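Local coordinates for protein adhesin competence repressor (Streptococcus pyogenes serotype M3, PDB 5JLU) that acts as a zinc-responsive transcription regulator of the MarR family, binding DNA and sensing zinc ions, at residues T58-A63 / A69-A74; L47-Q52 / K62-S67. One frame throughout, in Å; residues are numbered along the deposited sequence.

Three consecutive helices, 41-52, 57-64 and 68-80, are joined by these two contacts, which lie about 7 Å apart between centres. Along the chain, 47-52 comes first, then 58-63, which overlaps 62-67 at Lys-62 and Ala-63, and finally 69-74. Helix 57-64 is thus the middle member: interaction 2 sets it against helix 41-52, interaction 1 against helix 68-80. The two contacts also meet directly, for Leu-60 CD2 lies 4.1 Å from Leu-49 CB, and Val-71 CG2 lies 3.8 Å from Ile-66 CD1. Together they join three helices of the winged helix-turn-helix, linking the probable DNA-reading unit to the helix that carries the zinc ligand His-45.

Interaction 1 (T58-A63 / A69-A74); sequences TDLAKA and AAVTKA
Val-71 reaches from helix 68-80 to helix 57-64 and divides its two methyl groups between neighbouring residues there. CG2 rests against the CA-CB bond of Ala-61, 3.7 Å from its CA and also 3.7 Å from its CB. The other branch, CG1, meets Leu-60 at CB, 4.0 Å away, while CD1 of the same leucine closes over it at 4.2 Å. The split follows from the valine torsion: with CG1 anti to the backbone N (chi1 175°), CG2 stands beside that N and the two methyls diverge onto adjacent residues. The side chains of Leu-60 and Val-71 cross at about a right angle, the leucine meeting the valine with CB and one terminal methyl.

Each residue type suits its place. Alanine at 61 has only a methyl to put between the helices, and the backbones come close: the CA atoms of Ala-61 and Val-71 are 6.1 Å apart. A beta-branched valine fills that short gap without a long chain to fold away, whereas Leu-60 is large enough to reach further, touching Ile-75 on helix 68-80 as well as Ile-46 on helix 41-52. All three residues are buried, and the contact is wholly apolar.

Thr-72 OG1 lies between Asn-57 OD1, at the start of helix 57-64, and Gln-68 O of its own helix; as modelled, its one proton must serve either oxygen or be shared.

By topology and family the two helices form the helix-turn-helix of a MarR-type winged-helix domain, with 68-80 probably the DNA-recognition helix.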
ATOM      1  N   THR A  58      20.890   4.122  -9.262  1.00 46.78           N
ATOM      2  CA  THR A  58      20.199   3.726 -10.496  1.00 46.76           C
ATOM      3  C   THR A  58      19.870   2.198 -10.534  1.00 40.05           C
ATOM      4  O   THR A  58      18.829   1.834 -11.010  1.00 45.46           O
ATOM      5  CB  THR A  58      20.870   4.301 -11.786  1.00 59.14           C
ATOM      6  OG1 THR A  58      20.874   3.300 -12.805  1.00 62.69           O
ATOM      7  CG2 THR A  58      22.331   4.892 -11.585  1.00 60.98           C
ATOM      8  N   ASP A  59      20.688   1.309  -9.974  1.00 40.13           N
ATOM      9  CA  ASP A  59      20.275  -0.115  -9.858  1.00 39.70           C
ATOM     10  C   ASP A  59      19.022  -0.209  -8.983  1.00 45.62           C
ATOM     11  O   ASP A  59      18.156  -0.969  -9.264  1.00 45.82           O
ATOM     12  CB  ASP A  59      21.312  -0.956  -9.155  1.00 45.76           C
ATOM     13  CG  ASP A  59      22.653  -1.060  -9.924  1.00 61.85           C
ATOM     14  OD1 ASP A  59      22.584  -1.133 -11.171  1.00 59.52           O
ATOM     15  OD2 ASP A  59      23.754  -1.064  -9.262  1.00 58.45           O
ATOM     16  N   LEU A  60      18.997   0.557  -7.885  1.00 40.81           N
ATOM     17  CA  LEU A  60      17.882   0.568  -6.925  1.00 37.30           C
ATOM     18  C   LEU A  60      16.676   1.087  -7.576  1.00 37.88           C
ATOM     19  O   LEU A  60      15.636   0.493  -7.410  1.00 37.45           O
ATOM     20  CB  LEU A  60      18.213   1.456  -5.703  1.00 40.84           C
ATOM     21  CG  LEU A  60      19.292   0.829  -4.781  1.00 35.66           C
ATOM     22  CD1 LEU A  60      19.842   1.847  -3.757  1.00 37.82           C
ATOM     23  CD2 LEU A  60      18.767  -0.415  -4.070  1.00 32.31           C
ATOM     24  N   ALA A  61      16.773   2.200  -8.320  1.00 36.14           N
ATOM     25  CA  ALA A  61      15.591   2.713  -8.959  1.00 40.81           C
ATOM     26  C   ALA A  61      14.956   1.736  -9.954  1.00 46.31           C
ATOM     27  O   ALA A  61      13.723   1.600  -9.979  1.00 45.92           O
ATOM     28  CB  ALA A  61      15.830   4.044  -9.625  1.00 44.29           C
ATOM     29  N   LYS A  62      15.801   1.111 -10.747  1.00 47.19           N
ATOM     30  CA  LYS A  62      15.405   0.078 -11.715  1.00 55.23           C
ATOM     31  C   LYS A  62      14.804  -1.112 -11.024  1.00 47.30           C
ATOM     32  O   LYS A  62      13.720  -1.493 -11.329  1.00 47.15           O
ATOM     33  CB  LYS A  62      16.637  -0.435 -12.489  1.00 63.59           C
ATOM     34  CG  LYS A  62      17.123   0.456 -13.620  1.00 79.87           C
ATOM     35  CD  LYS A  62      18.054  -0.352 -14.539  1.00 93.28           C
ATOM     36  CE  LYS A  62      18.856   0.519 -15.499  1.00 95.88           C
ATOM     37  NZ  LYS A  62      20.119  -0.195 -15.848  1.00101.34           N
ATOM     38  N   ALA A  63      15.522  -1.713 -10.077  1.00 49.06           N
ATOM     39  CA  ALA A  63      14.979  -2.848  -9.318  1.00 42.72           C
ATOM     40  C   ALA A  63      13.619  -2.569  -8.628  1.00 51.11           C
ATOM     41  O   ALA A  63      12.781  -3.440  -8.603  1.00 46.87           O
ATOM     42  CB  ALA A  63      15.998  -3.322  -8.321  1.00 43.24           C
ATOM     43  N   ALA A  69      15.090  10.042  -8.445  1.00 46.19           N
ATOM     44  CA  ALA A  69      14.973  11.126  -7.471  1.00 52.02           C
ATOM     45  C   ALA A  69      14.271  10.643  -6.163  1.00 52.17           C
ATOM     46  O   ALA A  69      14.615  11.076  -5.067  1.00 54.35           O
ATOM     47  CB  ALA A  69      14.274  12.342  -8.104  1.00 48.75           C
ATOM     48  N   ALA A  70      13.317   9.727  -6.275  1.00 50.61           N
ATOM     49  CA  ALA A  70      12.692   9.103  -5.100  1.00 47.70           C
ATOM     50  C   ALA A  70      13.754   8.264  -4.359  1.00 45.22           C
ATOM     51  O   ALA A  70      13.786   8.241  -3.152  1.00 46.87           O
ATOM     52  CB  ALA A  70      11.485   8.241  -5.498  1.00 46.33           C
ATOM     53  N   VAL A  71      14.658   7.627  -5.097  1.00 43.25           N
ATOM     54  CA  VAL A  71      15.708   6.842  -4.449  1.00 44.54           C
ATOM     55  C   VAL A  71      16.688   7.758  -3.716  1.00 40.22           C
ATOM     56  O   VAL A  71      17.026   7.464  -2.606  1.00 41.62           O
ATOM     57  CB  VAL A  71      16.480   5.927  -5.413  1.00 44.69           C
ATOM     58  CG1 VAL A  71      17.633   5.248  -4.682  1.00 40.19           C
ATOM     59  CG2 VAL A  71      15.536   4.853  -5.997  1.00 43.21           C
ATOM     60  N   THR A  72      17.151   8.823  -4.360  1.00 40.02           N
ATOM     61  CA  THR A  72      18.076   9.817  -3.797  1.00 44.00           C
ATOM     62  C   THR A  72      17.517  10.428  -2.523  1.00 44.72           C
ATOM     63  O   THR A  72      18.219  10.584  -1.544  1.00 38.38           O
ATOM     64  CB  THR A  72      18.302  10.960  -4.826  1.00 49.89           C
ATOM     65  OG1 THR A  72      18.952  10.407  -5.967  1.00 55.34           O
ATOM     66  CG2 THR A  72      19.238  12.092  -4.281  1.00 53.82           C
ATOM     67  N   LYS A  73      16.249  10.763  -2.554  1.00 43.13           N
ATOM     68  CA  LYS A  73      15.540  11.227  -1.373  1.00 46.32           C
ATOM     69  C   LYS A  73      15.526  10.173  -0.207  1.00 44.06           C
ATOM     70  O   LYS A  73      15.946  10.462   0.898  1.00 41.83           O
ATOM     71  CB  LYS A  73      14.131  11.647  -1.801  1.00 57.66           C
ATOM     72  CG  LYS A  73      13.354  12.419  -0.753  1.00 78.24           C
ATOM     73  CD  LYS A  73      12.780  13.731  -1.331  1.00 89.94           C
ATOM     74  CE  LYS A  73      12.211  14.633  -0.239  1.00 94.60           C
ATOM     75  NZ  LYS A  73      11.205  13.877   0.561  1.00 98.79           N
ATOM     76  N   ALA A  74      15.101   8.949  -0.487  1.00 36.04           N
ATOM     77  CA  ALA A  74      15.082   7.879   0.512  1.00 36.77           C
ATOM     78  C   ALA A  74      16.468   7.564   1.062  1.00 37.68           C
ATOM     79  O   ALA A  74      16.629   7.393   2.269  1.00 35.70           O
ATOM     80  CB  ALA A  74      14.516   6.605  -0.087  1.00 36.18           C
TER

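Interaction 2 (L47-Q52 / K62-S67)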
ATOM      1  N   LEU A  47      16.858  -1.063   1.866  1.00 39.22           N
ATOM      2  CA  LEU A  47      17.687  -1.787   2.803  1.00 38.81           C
ATOM      3  C   LEU A  47      17.617  -3.265   2.415  1.00 42.86           C
ATOM      4  O   LEU A  47      18.665  -3.872   2.309  1.00 46.23           O
ATOM      5  CB  LEU A  47      17.295  -1.532   4.270  1.00 37.76           C
ATOM      6  CG  LEU A  47      17.455  -0.104   4.837  1.00 41.28           C
ATOM      7  CD1 LEU A  47      16.926  -0.031   6.254  1.00 45.57           C
ATOM      8  CD2 LEU A  47      18.846   0.428   4.856  1.00 39.62           C
ATOM      9  N   MET A  48      16.423  -3.833   2.125  1.00 41.49           N
ATOM     10  CA  MET A  48      16.375  -5.259   1.679  1.00 41.56           C
ATOM     11  C   MET A  48      17.345  -5.551   0.492  1.00 40.34           C
ATOM     12  O   MET A  48      18.109  -6.532   0.496  1.00 39.02           O
ATOM     13  CB  MET A  48      14.942  -5.673   1.329  1.00 44.97           C
ATOM     14  CG  MET A  48      14.758  -7.072   0.774  1.00 46.19           C
ATOM     15  SD  MET A  48      13.017  -7.525   0.585  1.00 52.08           S
ATOM     16  CE  MET A  48      12.654  -7.978   2.230  1.00 52.29           C
ATOM     17  N   LEU A  49      17.307  -4.722  -0.543  1.00 39.27           N
ATOM     18  CA  LEU A  49      18.107  -5.013  -1.729  1.00 38.48           C
ATOM     19  C   LEU A  49      19.612  -4.816  -1.439  1.00 44.99           C
ATOM     20  O   LEU A  49      20.492  -5.558  -1.976  1.00 38.56           O
ATOM     21  CB  LEU A  49      17.666  -4.147  -2.917  1.00 39.99           C
ATOM     22  CG  LEU A  49      16.295  -4.449  -3.520  1.00 44.45           C
ATOM     23  CD1 LEU A  49      15.923  -3.339  -4.471  1.00 43.47           C
ATOM     24  CD2 LEU A  49      16.300  -5.794  -4.282  1.00 46.05           C
ATOM     25  N   LEU A  50      19.929  -3.796  -0.637  1.00 37.42           N
ATOM     26  CA  LEU A  50      21.334  -3.535  -0.266  1.00 42.02           C
ATOM     27  C   LEU A  50      21.920  -4.594   0.658  1.00 43.38           C
ATOM     28  O   LEU A  50      23.123  -4.838   0.591  1.00 47.36           O
ATOM     29  CB  LEU A  50      21.526  -2.136   0.347  1.00 42.09           C
ATOM     30  CG  LEU A  50      21.390  -1.055  -0.682  1.00 38.47           C
ATOM     31  CD1 LEU A  50      21.337   0.322  -0.015  1.00 44.22           C
ATOM     32  CD2 LEU A  50      22.451  -1.179  -1.778  1.00 44.52           C
ATOM     33  N   SER A  51      21.081  -5.259   1.462  1.00 42.55           N
ATOM     34  CA  SER A  51      21.525  -6.303   2.377  1.00 44.78           C
ATOM     35  C   SER A  51      22.078  -7.529   1.626  1.00 47.17           C
ATOM     36  O   SER A  51      22.851  -8.274   2.178  1.00 50.30           O
ATOM     37  CB  SER A  51      20.372  -6.788   3.283  1.00 50.83           C
ATOM     38  OG  SER A  51      19.456  -7.552   2.483  1.00 47.69           O
ATOM     39  N   GLN A  52      21.745  -7.708   0.374  1.00 46.15           N
ATOM     40  CA  GLN A  52      22.343  -8.792  -0.389  1.00 59.43           C
ATOM     41  C   GLN A  52      23.408  -8.442  -1.437  1.00 55.74           C
ATOM     42  O   GLN A  52      24.164  -9.312  -1.822  1.00 69.86           O
ATOM     43  CB  GLN A  52      21.255  -9.643  -1.000  1.00 67.54           C
ATOM     44  CG  GLN A  52      20.457  -8.956  -2.082  1.00 72.87           C
ATOM     45  CD  GLN A  52      18.955  -9.159  -1.948  1.00 95.17           C
ATOM     46  OE1 GLN A  52      18.420  -9.325  -0.836  1.00 92.80           O
ATOM     47  NE2 GLN A  52      18.254  -9.130  -3.093  1.00 93.74           N
ATOM     48  N   LYS A  62      15.801   1.111 -10.747  1.00 47.19           N
ATOM     49  CA  LYS A  62      15.405   0.078 -11.715  1.00 55.23           C
ATOM     50  C   LYS A  62      14.804  -1.112 -11.024  1.00 47.30           C
ATOM     51  O   LYS A  62      13.720  -1.493 -11.329  1.00 47.15           O
ATOM     52  CB  LYS A  62      16.637  -0.435 -12.489  1.00 63.59           C
ATOM     53  CG  LYS A  62      17.123   0.456 -13.620  1.00 79.87           C
ATOM     54  CD  LYS A  62      18.054  -0.352 -14.539  1.00 93.28           C
ATOM     55  CE  LYS A  62      18.856   0.519 -15.499  1.00 95.88           C
ATOM     56  NZ  LYS A  62      20.119  -0.195 -15.848  1.00101.34           N
ATOM     57  N   ALA A  63      15.522  -1.713 -10.077  1.00 49.06           N
ATOM     58  CA  ALA A  63      14.979  -2.848  -9.318  1.00 42.72           C
ATOM     59  C   ALA A  63      13.619  -2.569  -8.628  1.00 51.11           C
ATOM     60  O   ALA A  63      12.781  -3.440  -8.603  1.00 46.87           O
ATOM     61  CB  ALA A  63      15.998  -3.322  -8.321  1.00 43.24           C
ATOM     62  N   LEU A  64      13.395  -1.346  -8.121  1.00 46.46           N
ATOM     63  CA  LEU A  64      12.124  -1.031  -7.450  1.00 50.61           C
ATOM     64  C   LEU A  64      11.138  -0.344  -8.385  1.00 41.55           C
ATOM     65  O   LEU A  64      10.062  -0.036  -7.966  1.00 44.00           O
ATOM     66  CB  LEU A  64      12.369  -0.089  -6.248  1.00 46.97           C
ATOM     67  CG  LEU A  64      13.258  -0.691  -5.140  1.00 49.39           C
ATOM     68  CD1 LEU A  64      13.575   0.411  -4.184  1.00 47.25           C
ATOM     69  CD2 LEU A  64      12.555  -1.820  -4.409  1.00 47.37           C
ATOM     70  N   ASN A  65      11.585   0.040  -9.574  1.00 52.33           N
ATOM     71  CA  ASN A  65      10.781   0.778 -10.555  1.00 46.06           C
ATOM     72  C   ASN A  65      10.207   2.051  -9.993  1.00 52.88           C
ATOM     73  O   ASN A  65       9.005   2.254 -10.053  1.00 52.31           O
ATOM     74  CB  ASN A  65       9.675  -0.136 -11.127  1.00 57.14           C
ATOM     75  CG  ASN A  65       9.047   0.428 -12.406  1.00 58.91           C
ATOM     76  OD1 ASN A  65       9.725   0.986 -13.254  1.00 69.18           O
ATOM     77  ND2 ASN A  65       7.752   0.320 -12.513  1.00 62.23           N
ATOM     78  N   ILE A  66      11.065   2.920  -9.428  1.00 46.83           N
ATOM     79  CA  ILE A  66      10.620   4.231  -8.971  1.00 47.81           C
ATOM     80  C   ILE A  66      11.644   5.223  -9.519  1.00 45.45           C
ATOM     81  O   ILE A  66      12.668   4.781 -10.033  1.00 43.51           O
ATOM     82  CB  ILE A  66      10.489   4.294  -7.430  1.00 49.10           C
ATOM     83  CG1 ILE A  66      11.839   3.933  -6.765  1.00 49.31           C
ATOM     84  CG2 ILE A  66       9.413   3.321  -6.965  1.00 47.09           C
ATOM     85  CD1 ILE A  66      11.886   4.200  -5.269  1.00 56.94           C
ATOM     86  N   SER A  67      11.402   6.532  -9.403  1.00 43.90           N
ATOM     87  CA  SER A  67      12.387   7.489  -9.948  1.00 51.20           C
ATOM     88  C   SER A  67      13.726   7.442  -9.186  1.00 52.42           C
ATOM     89  O   SER A  67      13.799   7.065  -7.985  1.00 43.91           O
ATOM     90  CB  SER A  67      11.852   8.896  -9.922  1.00 49.79           C
ATOM     91  OG  SER A  67      11.641   9.328  -8.573  1.00 57.73           O
TER
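Met-48 O takes two bonds from Ser-51 at the end of the segment that brings Leu-49 to its partners: a short one from OG, 2.6 Å, and a weak one from the backbone N at 3.4 Å. The C=O...OG angle is 129°, with OG 29° off the carbonyl plane. Serine, with a short polar arm, suits this exposed turn because it can bond back to the helix backbone.

Across the contact, one methyl of Leu-49 does the touching. Its CD1 lies 3.7 Å from Leu-64 CD2, and the two leucines slide past each other in opposite directions. With CG of Leu-64 anti to its carbonyl carbon (chi1 -62°), the chain end comes nearer to Leu-49 than CB's direction suggests. The same CD1 comes to 3.9 Å from Ala-63 CB, whose small size lets the leucine approach helix 57-64 closely.

Helix 57-64, the first of the helix-turn-helix, stops just after this contact in a Schellman motif; Asn-65 adopts positive phi, a conformation asparagine tolerates comparatively well. Ser-67 then starts helix 68-80 as its N-cap, its OG bonded to Ala-70 N.

Leu-64 also packs on His-45, a zinc ligand, and on Leu-20 of the second subunit. On helix 41-52, Met-48 touches the zinc ligands His-111 and His-115.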